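Local atomic coordinates of DNA polymerase III subunit delta (Bacillus subtilis, PDB entry 3ZH9), a protein that probably serves as the wrench that opens the ring-shaped beta subunit dimer, so that the ATP-driven loading complex can place it on primed DNA. Residues A64-F69 against R76-K81; E103-I106 against Y112-F115; R213-N218 against Y239-Q244; A253-Q258 against L327-F332. One frame throughout, in Å; residues are numbered along the deposited sequence.

Interaction 1: residues A64-F69 against R76-K81; sequences ADAETF and RLVIVK
R76, first residue of strand 76-81, reaches into the turn that ends helix 59-66. From a CB that points at this turn its chain runs out extended, CG anti to the backbone N (chi1 162°), and then bends at chi3. The bend brings CD close to two carbonyl oxygens, 3.1 Å from D65 O and a little farther from T68 O. NE comes next and donates to T68 O at 2.7 Å. NH2 donates to F69 O, also at 2.7 Å and somewhat straighter (157°). Both oxygens lie near the guanidinium plane, at its edge, yet each receives its N-H from above its own carbonyl plane. T68 adds its methyl, CG2 standing 3.5 Å from R76 NH2, while its OG1 turns back to A64 O and its N bonds D65 O, holding the turn closed. NH1 finds F47 O outside the two segments. One step along the strand face, V78 CG2 rests on A66 CA at 3.8 Å. A leucine in place of R76 would probably take both donors from the carbonyls of T68 and F69 and tie the F69 end of the turn less firmly to the strand. Within the beta-alpha-beta unit of strand 49-53, helix 59-66 and strand 76-81, the positive charge is thus met at close range by main-chain carbonyl dipoles; D65 is near, but its carboxylate bonds S50 and does not touch the guanidinium.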
# COMPACT_ATOMS: atom_id res chain seq x y z
N ALA A 64 -13.89 -26.73 8.47
CA ALA A 64 -13.59 -28.16 8.58
C ALA A 64 -12.08 -28.36 8.60
O ALA A 64 -11.56 -29.21 9.35
CB ALA A 64 -14.24 -28.95 7.42
N ASP A 65 -11.37 -27.59 7.79
CA ASP A 65 -9.90 -27.59 7.88
C ASP A 65 -9.41 -27.17 9.26
O ASP A 65 -8.48 -27.77 9.81
CB ASP A 65 -9.28 -26.68 6.82
CG ASP A 65 -9.09 -27.38 5.48
OD1 ASP A 65 -10.02 -28.09 5.03
OD2 ASP A 65 -7.99 -27.25 4.90
N ALA A 66 -10.01 -26.12 9.80
CA ALA A 66 -9.54 -25.55 11.06
C ALA A 66 -9.71 -26.57 12.17
O ALA A 66 -8.95 -26.61 13.13
CB ALA A 66 -10.30 -24.29 11.37
N GLU A 67 -10.71 -27.44 12.01
CA GLU A 67 -11.00 -28.41 13.04
C GLU A 67 -10.26 -29.74 12.85
O GLU A 67 -10.50 -30.70 13.57
CB GLU A 67 -12.51 -28.56 13.23
CG GLU A 67 -13.00 -27.66 14.37
CD GLU A 67 -14.44 -27.23 14.22
OE1 GLU A 67 -15.11 -27.70 13.27
OE2 GLU A 67 -14.90 -26.42 15.06
N THR A 68 -9.34 -29.77 11.90
CA THR A 68 -8.50 -30.93 11.68
C THR A 68 -7.21 -30.79 12.48
O THR A 68 -6.62 -29.71 12.51
CB THR A 68 -8.12 -31.05 10.19
OG1 THR A 68 -9.31 -31.14 9.41
CG2 THR A 68 -7.26 -32.28 9.94
N PHE A 69 -6.76 -31.87 13.12
CA PHE A 69 -5.47 -31.88 13.78
C PHE A 69 -4.37 -31.53 12.78
O PHE A 69 -4.46 -31.89 11.61
CB PHE A 69 -5.15 -33.25 14.39
CG PHE A 69 -6.09 -33.65 15.49
CD1 PHE A 69 -6.78 -32.70 16.23
CD2 PHE A 69 -6.28 -35.00 15.79
CE1 PHE A 69 -7.65 -33.08 17.24
CE2 PHE A 69 -7.14 -35.38 16.80
CZ PHE A 69 -7.83 -34.42 17.53
N ARG A 76 -1.57 -25.83 12.83
CA ARG A 76 -2.11 -25.73 11.49
C ARG A 76 -2.40 -24.25 11.26
O ARG A 76 -2.67 -23.52 12.22
CB ARG A 76 -3.37 -26.59 11.46
CG ARG A 76 -4.33 -26.36 10.36
CD ARG A 76 -5.54 -27.27 10.55
NE ARG A 76 -5.21 -28.69 10.40
CZ ARG A 76 -4.60 -29.21 9.33
NH1 ARG A 76 -4.24 -28.43 8.32
NH2 ARG A 76 -4.34 -30.51 9.28
N LEU A 77 -2.30 -23.78 10.02
CA LEU A 77 -2.63 -22.40 9.68
C LEU A 77 -3.75 -22.37 8.65
O LEU A 77 -3.65 -22.98 7.59
CB LEU A 77 -1.41 -21.65 9.13
CG LEU A 77 -1.60 -20.19 8.72
CD1 LEU A 77 -2.18 -19.34 9.86
CD2 LEU A 77 -0.27 -19.60 8.26
N VAL A 78 -4.83 -21.65 8.96
CA VAL A 78 -5.95 -21.57 8.04
C VAL A 78 -6.24 -20.11 7.75
O VAL A 78 -6.54 -19.33 8.67
CB VAL A 78 -7.23 -22.25 8.59
CG1 VAL A 78 -8.43 -21.91 7.71
CG2 VAL A 78 -7.05 -23.77 8.73
N ILE A 79 -6.14 -19.73 6.48
CA ILE A 79 -6.34 -18.35 6.08
C ILE A 79 -7.63 -18.21 5.28
O ILE A 79 -7.89 -18.97 4.34
CB ILE A 79 -5.14 -17.85 5.27
CG1 ILE A 79 -3.87 -17.94 6.12
CG2 ILE A 79 -5.35 -16.42 4.79
CD1 ILE A 79 -2.62 -17.67 5.35
N VAL A 80 -8.44 -17.24 5.69
CA VAL A 80 -9.75 -17.02 5.09
C VAL A 80 -9.86 -15.58 4.63
O VAL A 80 -10.04 -14.67 5.45
CB VAL A 80 -10.87 -17.34 6.10
CG1 VAL A 80 -12.21 -17.07 5.48
CG2 VAL A 80 -10.78 -18.77 6.54
N LYS A 81 -9.74 -15.37 3.32
CA LYS A 81 -9.78 -14.02 2.76
C LYS A 81 -11.19 -13.54 2.41
O LYS A 81 -12.06 -14.34 2.05
CB LYS A 81 -8.90 -13.93 1.51
CG LYS A 81 -7.45 -14.30 1.72
CD LYS A 81 -6.71 -14.26 0.39
CE LYS A 81 -5.27 -14.72 0.52
NZ LYS A 81 -4.69 -15.03 -0.82

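Interaction 2: residues E103-I106 against Y112-F115; sequences ESYI and YTVF
Y105 projects from helix 99-107 toward strand 113-119 and gives the largest share of the buried surface, F115 the next and T113 a smaller one. With CG anti to the backbone N (chi1 -179°), the tyrosine ring is carried straight off the helix. Its CE2 comes to 3.7 Å from F115 CD2 and nearly as close to F115 CB and CG, so this one carbon of the tyrosine sits by the root of the phenylalanine ring. Y105 CD2 lies over one face of F115, displaced toward the rim, and the two planes meet at 42°. Farther out, Y105 OH passes the T113 methyl, CG2, at 3.5 Å. This buried hydroxyl is met by A110 N in the loop joining helix and strand, and by a water 2.6 Å away. The same water lies 2.8 Å from T113 O, to which it probably donates, giving a polar bridge from tyrosine to strand backbone beside the apolar one. T113 OG1 turns to A66 O, and F115 also packs on A66, so helix 59-66 shares this surface. The contact packs the crossover helix of a beta-alpha-beta unit (strand 76-81, helix 99-107, strand 113-119) on its sheet, in the P-loop NTPase-like domain.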
# COMPACT_ATOMS: atom_id res chain seq x y z
N GLU A 103 -19.15 -17.87 13.54
CA GLU A 103 -19.33 -17.32 14.87
C GLU A 103 -19.06 -18.39 15.90
O GLU A 103 -18.35 -18.17 16.87
CB GLU A 103 -20.74 -16.80 15.09
CG GLU A 103 -21.25 -15.84 14.04
CD GLU A 103 -22.61 -15.29 14.40
OE1 GLU A 103 -22.98 -15.37 15.59
OE2 GLU A 103 -23.31 -14.78 13.50
N SER A 104 -19.66 -19.57 15.69
CA SER A 104 -19.46 -20.70 16.60
C SER A 104 -18.00 -21.08 16.71
O SER A 104 -17.51 -21.32 17.80
CB SER A 104 -20.26 -21.92 16.13
OG SER A 104 -21.62 -21.80 16.48
N TYR A 105 -17.31 -21.15 15.57
CA TYR A 105 -15.89 -21.50 15.56
C TYR A 105 -15.01 -20.51 16.34
O TYR A 105 -14.20 -20.93 17.16
CB TYR A 105 -15.31 -21.66 14.14
CG TYR A 105 -13.85 -22.04 14.21
CD1 TYR A 105 -13.46 -23.37 14.36
CD2 TYR A 105 -12.86 -21.07 14.19
CE1 TYR A 105 -12.13 -23.73 14.46
CE2 TYR A 105 -11.52 -21.41 14.30
CZ TYR A 105 -11.16 -22.74 14.43
OH TYR A 105 -9.83 -23.09 14.54
N ILE A 106 -15.15 -19.21 16.08
CA ILE A 106 -14.25 -18.25 16.74
C ILE A 106 -14.54 -18.17 18.23
O ILE A 106 -13.69 -17.81 19.03
CB ILE A 106 -14.27 -16.83 16.12
CG1 ILE A 106 -15.46 -16.03 16.62
CG2 ILE A 106 -14.16 -16.86 14.55
CD1 ILE A 106 -15.36 -14.58 16.20
N TYR A 112 -5.21 -26.13 18.23
CA TYR A 112 -4.05 -26.50 17.42
C TYR A 112 -4.03 -25.77 16.07
O TYR A 112 -3.13 -25.97 15.26
CB TYR A 112 -4.09 -28.01 17.19
CG TYR A 112 -5.49 -28.53 16.91
CD1 TYR A 112 -6.07 -28.39 15.65
CD2 TYR A 112 -6.23 -29.15 17.92
CE1 TYR A 112 -7.36 -28.88 15.40
CE2 TYR A 112 -7.51 -29.64 17.68
CZ TYR A 112 -8.07 -29.51 16.43
OH TYR A 112 -9.34 -30.00 16.22
N THR A 113 -5.03 -24.93 15.85
CA THR A 113 -5.16 -24.17 14.61
C THR A 113 -4.97 -22.68 14.87
O THR A 113 -5.47 -22.14 15.86
CB THR A 113 -6.56 -24.39 13.98
OG1 THR A 113 -6.64 -25.73 13.47
CG2 THR A 113 -6.82 -23.41 12.84
N VAL A 114 -4.23 -22.02 13.99
CA VAL A 114 -4.26 -20.56 13.92
C VAL A 114 -5.13 -20.15 12.73
O VAL A 114 -4.81 -20.43 11.57
CB VAL A 114 -2.84 -19.96 13.78
CG1 VAL A 114 -2.92 -18.42 13.68
CG2 VAL A 114 -1.96 -20.43 14.96
N PHE A 115 -6.25 -19.50 13.04
CA PHE A 115 -7.27 -19.12 12.06
C PHE A 115 -7.19 -17.61 11.81
O PHE A 115 -7.40 -16.80 12.74
CB PHE A 115 -8.64 -19.48 12.63
CG PHE A 115 -9.77 -19.39 11.64
CD1 PHE A 115 -10.45 -18.19 11.45
CD2 PHE A 115 -10.18 -20.52 10.92
CE1 PHE A 115 -11.51 -18.10 10.54
CE2 PHE A 115 -11.23 -20.44 10.02
CZ PHE A 115 -11.90 -19.23 9.83
O HOH W 1 -8.23 -21.45 15.77

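Interaction 3: residues R213-N218 against Y239-Q244; sequences RSLEQN and YDLLKQ. With SO4 (sulfate ion), chain H; SO4 (sulfate ion), chain M.
R213 N donates to O2 of the chain H sulfate at 2.6 Å, nearly straight at 167°. The side chain of the same residue, bent at chi3, serves a second ion: NH2 donates to O2 of the chain M sulfate at 2.6 Å, more bent at 140°, with that oxygen at the guanidinium edge and in its plane. Both sulfates probably come from the crystallisation liquor. An alanine at R213 would probably leave the chain M sulfate without its guanidinium donor. S214 follows as N-cap of helix 215-227, its OG accepting from Q217 N at 2.9 Å. The contact with helix 231-243 itself is small and made by L241 against L215 and the N218 amide, with no polar bond between the two segments. L215 CD1 touches L241 CD2 at 3.6 Å, the leucines meeting at a slant, and the same L241 methyl lies 4.1 Å from N218 ND2, where the two side chains run past each other in opposite senses. The start of helix 215-227 has further neighbours: R213 packs on L176 and L177 of helix 168-177, E216 bonds H181 and N179, and L254 meets L215. I251 meets L241, so helix 248-269 touches both helices.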
# COMPACT_ATOMS: atom_id res chain seq x y z
N ARG A 213 15.90 8.70 -4.78
CA ARG A 213 14.59 9.29 -5.03
C ARG A 213 13.88 8.46 -6.09
O ARG A 213 14.43 8.21 -7.16
CB ARG A 213 14.76 10.73 -5.49
CG ARG A 213 13.50 11.57 -5.39
CD ARG A 213 13.80 13.03 -5.75
NE ARG A 213 14.63 13.65 -4.71
CZ ARG A 213 14.19 14.52 -3.81
NH1 ARG A 213 12.91 14.91 -3.81
NH2 ARG A 213 15.02 15.02 -2.91
N SER A 214 12.67 8.00 -5.78
CA SER A 214 11.94 7.15 -6.72
C SER A 214 11.59 7.89 -8.03
O SER A 214 11.48 9.12 -8.06
CB SER A 214 10.67 6.59 -6.07
OG SER A 214 9.66 7.57 -6.00
N LEU A 215 11.45 7.13 -9.10
CA LEU A 215 11.02 7.67 -10.39
C LEU A 215 9.69 8.40 -10.26
O LEU A 215 9.51 9.50 -10.80
CB LEU A 215 10.89 6.53 -11.41
CG LEU A 215 10.50 6.84 -12.86
CD1 LEU A 215 11.43 7.88 -13.46
CD2 LEU A 215 10.53 5.56 -13.68
N GLU A 216 8.76 7.80 -9.52
CA GLU A 216 7.44 8.38 -9.33
C GLU A 216 7.53 9.67 -8.53
O GLU A 216 6.77 10.62 -8.76
CB GLU A 216 6.52 7.38 -8.62
CG GLU A 216 5.13 7.93 -8.34
CD GLU A 216 4.23 6.95 -7.59
OE1 GLU A 216 4.42 6.80 -6.36
OE2 GLU A 216 3.34 6.34 -8.23
N GLN A 217 8.45 9.73 -7.58
CA GLN A 217 8.64 10.97 -6.83
C GLN A 217 9.28 12.02 -7.74
O GLN A 217 8.92 13.22 -7.69
CB GLN A 217 9.50 10.72 -5.59
CG GLN A 217 10.16 11.98 -5.05
CD GLN A 217 9.18 12.91 -4.38
OE1 GLN A 217 8.09 12.49 -4.00
NE2 GLN A 217 9.55 14.17 -4.24
N ASN A 218 10.23 11.59 -8.57
CA ASN A 218 10.85 12.50 -9.53
C ASN A 218 9.81 13.11 -10.48
O ASN A 218 9.81 14.32 -10.70
CB ASN A 218 11.96 11.80 -10.32
CG ASN A 218 13.31 11.87 -9.60
OD1 ASN A 218 13.70 12.91 -9.09
ND2 ASN A 218 14.01 10.75 -9.54
N TYR A 239 16.49 15.81 -17.39
CA TYR A 239 17.76 15.33 -17.90
C TYR A 239 18.26 14.13 -17.10
O TYR A 239 18.64 13.11 -17.68
CB TYR A 239 18.81 16.44 -17.88
CG TYR A 239 20.14 16.04 -18.48
CD1 TYR A 239 20.22 15.64 -19.82
CD2 TYR A 239 21.30 16.05 -17.73
CE1 TYR A 239 21.45 15.27 -20.38
CE2 TYR A 239 22.53 15.68 -18.28
CZ TYR A 239 22.59 15.30 -19.62
OH TYR A 239 23.79 14.93 -20.17
N ASP A 240 18.25 14.25 -15.78
CA ASP A 240 18.70 13.18 -14.90
C ASP A 240 17.97 11.87 -15.18
O ASP A 240 18.58 10.81 -15.19
CB ASP A 240 18.53 13.55 -13.42
CG ASP A 240 19.55 14.57 -12.95
OD1 ASP A 240 20.66 14.62 -13.54
OD2 ASP A 240 19.25 15.33 -12.00
N LEU A 241 16.67 11.95 -15.41
CA LEU A 241 15.91 10.76 -15.79
C LEU A 241 16.50 10.08 -17.03
O LEU A 241 16.83 8.89 -17.00
CB LEU A 241 14.44 11.10 -16.01
CG LEU A 241 13.79 11.53 -14.69
CD1 LEU A 241 12.32 11.88 -14.86
CD2 LEU A 241 13.98 10.43 -13.64
N LEU A 242 16.64 10.84 -18.11
CA LEU A 242 17.23 10.34 -19.34
C LEU A 242 18.62 9.79 -19.08
O LEU A 242 19.00 8.75 -19.60
CB LEU A 242 17.31 11.45 -20.39
CG LEU A 242 15.98 12.10 -20.75
CD1 LEU A 242 16.20 13.42 -21.45
CD2 LEU A 242 15.15 11.17 -21.59
N LYS A 243 19.37 10.51 -18.24
CA LYS A 243 20.78 10.22 -18.00
C LYS A 243 20.97 8.90 -17.25
O LYS A 243 22.00 8.24 -17.41
CB LYS A 243 21.45 11.38 -17.25
CG LYS A 243 22.91 11.59 -17.60
CD LYS A 243 23.53 12.68 -16.74
N GLN A 244 19.98 8.52 -16.44
CA GLN A 244 19.98 7.20 -15.80
C GLN A 244 19.15 6.23 -16.64
O GLN A 244 18.60 5.25 -16.14
CB GLN A 244 19.53 7.26 -14.33
CG GLN A 244 18.12 7.79 -14.10
CD GLN A 244 17.91 8.27 -12.68
OE1 GLN A 244 18.82 8.82 -12.05
NE2 GLN A 244 16.70 8.06 -12.16
S SO4 H . 19.14 10.29 -5.68
O1 SO4 H . 20.25 10.30 -4.72
O2 SO4 H . 17.89 10.42 -4.94
O3 SO4 H . 19.11 9.04 -6.44
O4 SO4 H . 19.30 11.43 -6.60
S SO4 M . 18.64 14.08 -1.55
O1 SO4 M . 18.21 12.91 -0.76
O2 SO4 M . 17.47 14.89 -1.92
O3 SO4 M . 19.31 13.65 -2.78
O4 SO4 M . 19.58 14.89 -0.77

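Interaction 4: residues A253-Q258 against L327-F332; sequences ALISNQ and LLLELF
L329 is the first residue of 327-332 to reach across to I255, its CD2 standing 4.1 Å from I255 CD1, and the two side chains meet at an angle. Next in sequence, E330 bonds Q326 in its own helix. F332, three residues on from L329, returns to the same face, and its CE2 lies 4.3 Å from I255 CG2, a loose approach oblique to the ring. I255 therefore meets the helix with both branches. CG1 lies beside the backbone N (chi1 -68°) and extends CD1 to the leucine, while CG2, anti to that N, serves the phenylalanine. The contact is wholly apolar and buried but thin, covering only 90 Å², with the nearest backbones far apart: I255 CA and L329 CA are separated by 10.6 Å. Other helices of the C-terminal domain flank this bridge. Helix 301-319 carries Q310, L311 and M314 against F332, and M318 against L328; F238 of helix 231-243 packs on L329. Helix 248-269, for its part, turns L254 and Q258 toward helix 215-227, so I255 links that group to helix 325-338 near the end of the chain.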
# COMPACT_ATOMS: atom_id res chain seq x y z
N ALA A 253 4.37 7.91 -19.72
CA ALA A 253 3.27 7.18 -19.11
C ALA A 253 3.05 7.63 -17.67
O ALA A 253 1.92 7.89 -17.27
CB ALA A 253 3.52 5.67 -19.18
N LEU A 254 4.12 7.71 -16.89
CA LEU A 254 4.02 8.18 -15.51
C LEU A 254 3.54 9.64 -15.40
O LEU A 254 2.77 9.98 -14.51
CB LEU A 254 5.37 8.02 -14.79
CG LEU A 254 5.93 6.59 -14.75
CD1 LEU A 254 7.32 6.57 -14.09
CD2 LEU A 254 5.00 5.61 -14.05
N ILE A 255 4.04 10.50 -16.28
CA ILE A 255 3.57 11.87 -16.34
C ILE A 255 2.07 11.83 -16.62
O ILE A 255 1.27 12.45 -15.93
CB ILE A 255 4.32 12.67 -17.43
CG1 ILE A 255 5.79 12.84 -17.02
CG2 ILE A 255 3.66 14.03 -17.66
CD1 ILE A 255 6.70 13.35 -18.15
N SER A 256 1.69 11.05 -17.62
CA SER A 256 0.29 10.87 -17.97
C SER A 256 -0.55 10.39 -16.78
O SER A 256 -1.61 10.94 -16.51
CB SER A 256 0.16 9.91 -19.17
OG SER A 256 -1.19 9.77 -19.56
N ASN A 257 -0.09 9.36 -16.08
CA ASN A 257 -0.81 8.85 -14.91
C ASN A 257 -1.03 9.94 -13.84
O ASN A 257 -2.06 9.97 -13.16
CB ASN A 257 -0.07 7.67 -14.26
CG ASN A 257 0.08 6.47 -15.20
OD1 ASN A 257 -0.72 6.25 -16.11
ND2 ASN A 257 1.13 5.68 -14.97
N GLN A 258 -0.04 10.80 -13.65
CA GLN A 258 -0.16 11.84 -12.63
C GLN A 258 -1.14 12.92 -13.07
O GLN A 258 -1.92 13.41 -12.25
CB GLN A 258 1.20 12.44 -12.28
CG GLN A 258 1.16 13.53 -11.19
CD GLN A 258 0.69 13.04 -9.82
OE1 GLN A 258 0.49 11.85 -9.59
NE2 GLN A 258 0.52 13.98 -8.88
N LEU A 327 12.91 13.88 -28.23
CA LEU A 327 12.56 15.18 -28.79
C LEU A 327 11.09 15.49 -28.58
O LEU A 327 10.73 16.61 -28.20
CB LEU A 327 12.90 15.23 -30.29
CG LEU A 327 12.39 16.51 -30.96
CD1 LEU A 327 13.18 17.71 -30.45
CD2 LEU A 327 12.44 16.42 -32.48
N LEU A 328 10.23 14.51 -28.85
CA LEU A 328 8.80 14.65 -28.56
C LEU A 328 8.60 15.12 -27.12
O LEU A 328 7.84 16.04 -26.86
CB LEU A 328 8.06 13.33 -28.80
CG LEU A 328 7.82 12.92 -30.26
CD1 LEU A 328 7.20 11.53 -30.33
CD2 LEU A 328 6.94 13.94 -30.98
N LEU A 329 9.32 14.49 -26.19
CA LEU A 329 9.18 14.81 -24.78
C LEU A 329 9.73 16.20 -24.47
O LEU A 329 9.14 16.95 -23.70
CB LEU A 329 9.86 13.76 -23.91
CG LEU A 329 8.96 12.81 -23.10
CD1 LEU A 329 9.81 11.72 -22.46
CD2 LEU A 329 8.14 13.53 -22.03
N GLU A 330 10.87 16.53 -25.08
CA GLU A 330 11.47 17.85 -24.91
C GLU A 330 10.49 18.95 -25.32
O GLU A 330 10.29 19.91 -24.58
CB GLU A 330 12.76 17.98 -25.73
CG GLU A 330 14.01 17.40 -25.07
CD GLU A 330 15.22 17.40 -26.00
OE1 GLU A 330 15.06 17.76 -27.19
OE2 GLU A 330 16.33 17.05 -25.53
N LEU A 331 9.91 18.81 -26.51
CA LEU A 331 8.93 19.77 -27.02
C LEU A 331 7.74 19.94 -26.07
O LEU A 331 7.38 21.06 -25.70
CB LEU A 331 8.44 19.34 -28.41
CG LEU A 331 9.51 19.36 -29.49
CD1 LEU A 331 9.02 18.68 -30.77
CD2 LEU A 331 9.98 20.79 -29.77
N PHE A 332 7.14 18.82 -25.67
CA PHE A 332 6.05 18.83 -24.69
C PHE A 332 6.40 19.62 -23.43
O PHE A 332 5.67 20.53 -23.01
CB PHE A 332 5.68 17.39 -24.30
CG PHE A 332 4.71 17.31 -23.14
CD1 PHE A 332 3.36 17.62 -23.31
CD2 PHE A 332 5.15 16.92 -21.88
CE1 PHE A 332 2.48 17.56 -22.24
CE2 PHE A 332 4.26 16.85 -20.80
CZ PHE A 332 2.93 17.17 -20.98

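In the fold
Interactions 1 and 2 each pack a helix or its exit on one parallel sheet, where strands 76-81 and 113-119 are neighbours, and the two contacts touch. Interactions 3 and 4 lie on the other side of the chain's centre, in the all-helical C-terminal part, and share helix 248-269, which carries one half of interaction 4 and borders interaction 3. Centres of interactions 1 and 3 are about 47 Å apart. Interactions 2 and 4 are buried, but the first adds a water bridge to its aromatic pair, whereas the second has aliphatic and ring carbons alone. Interactions 1 and 3 are only partly buried. The arginine of interaction 1 spans the contact; that of interaction 3 stands beside it and binds two sulfates, probably from the crystallisation liquor.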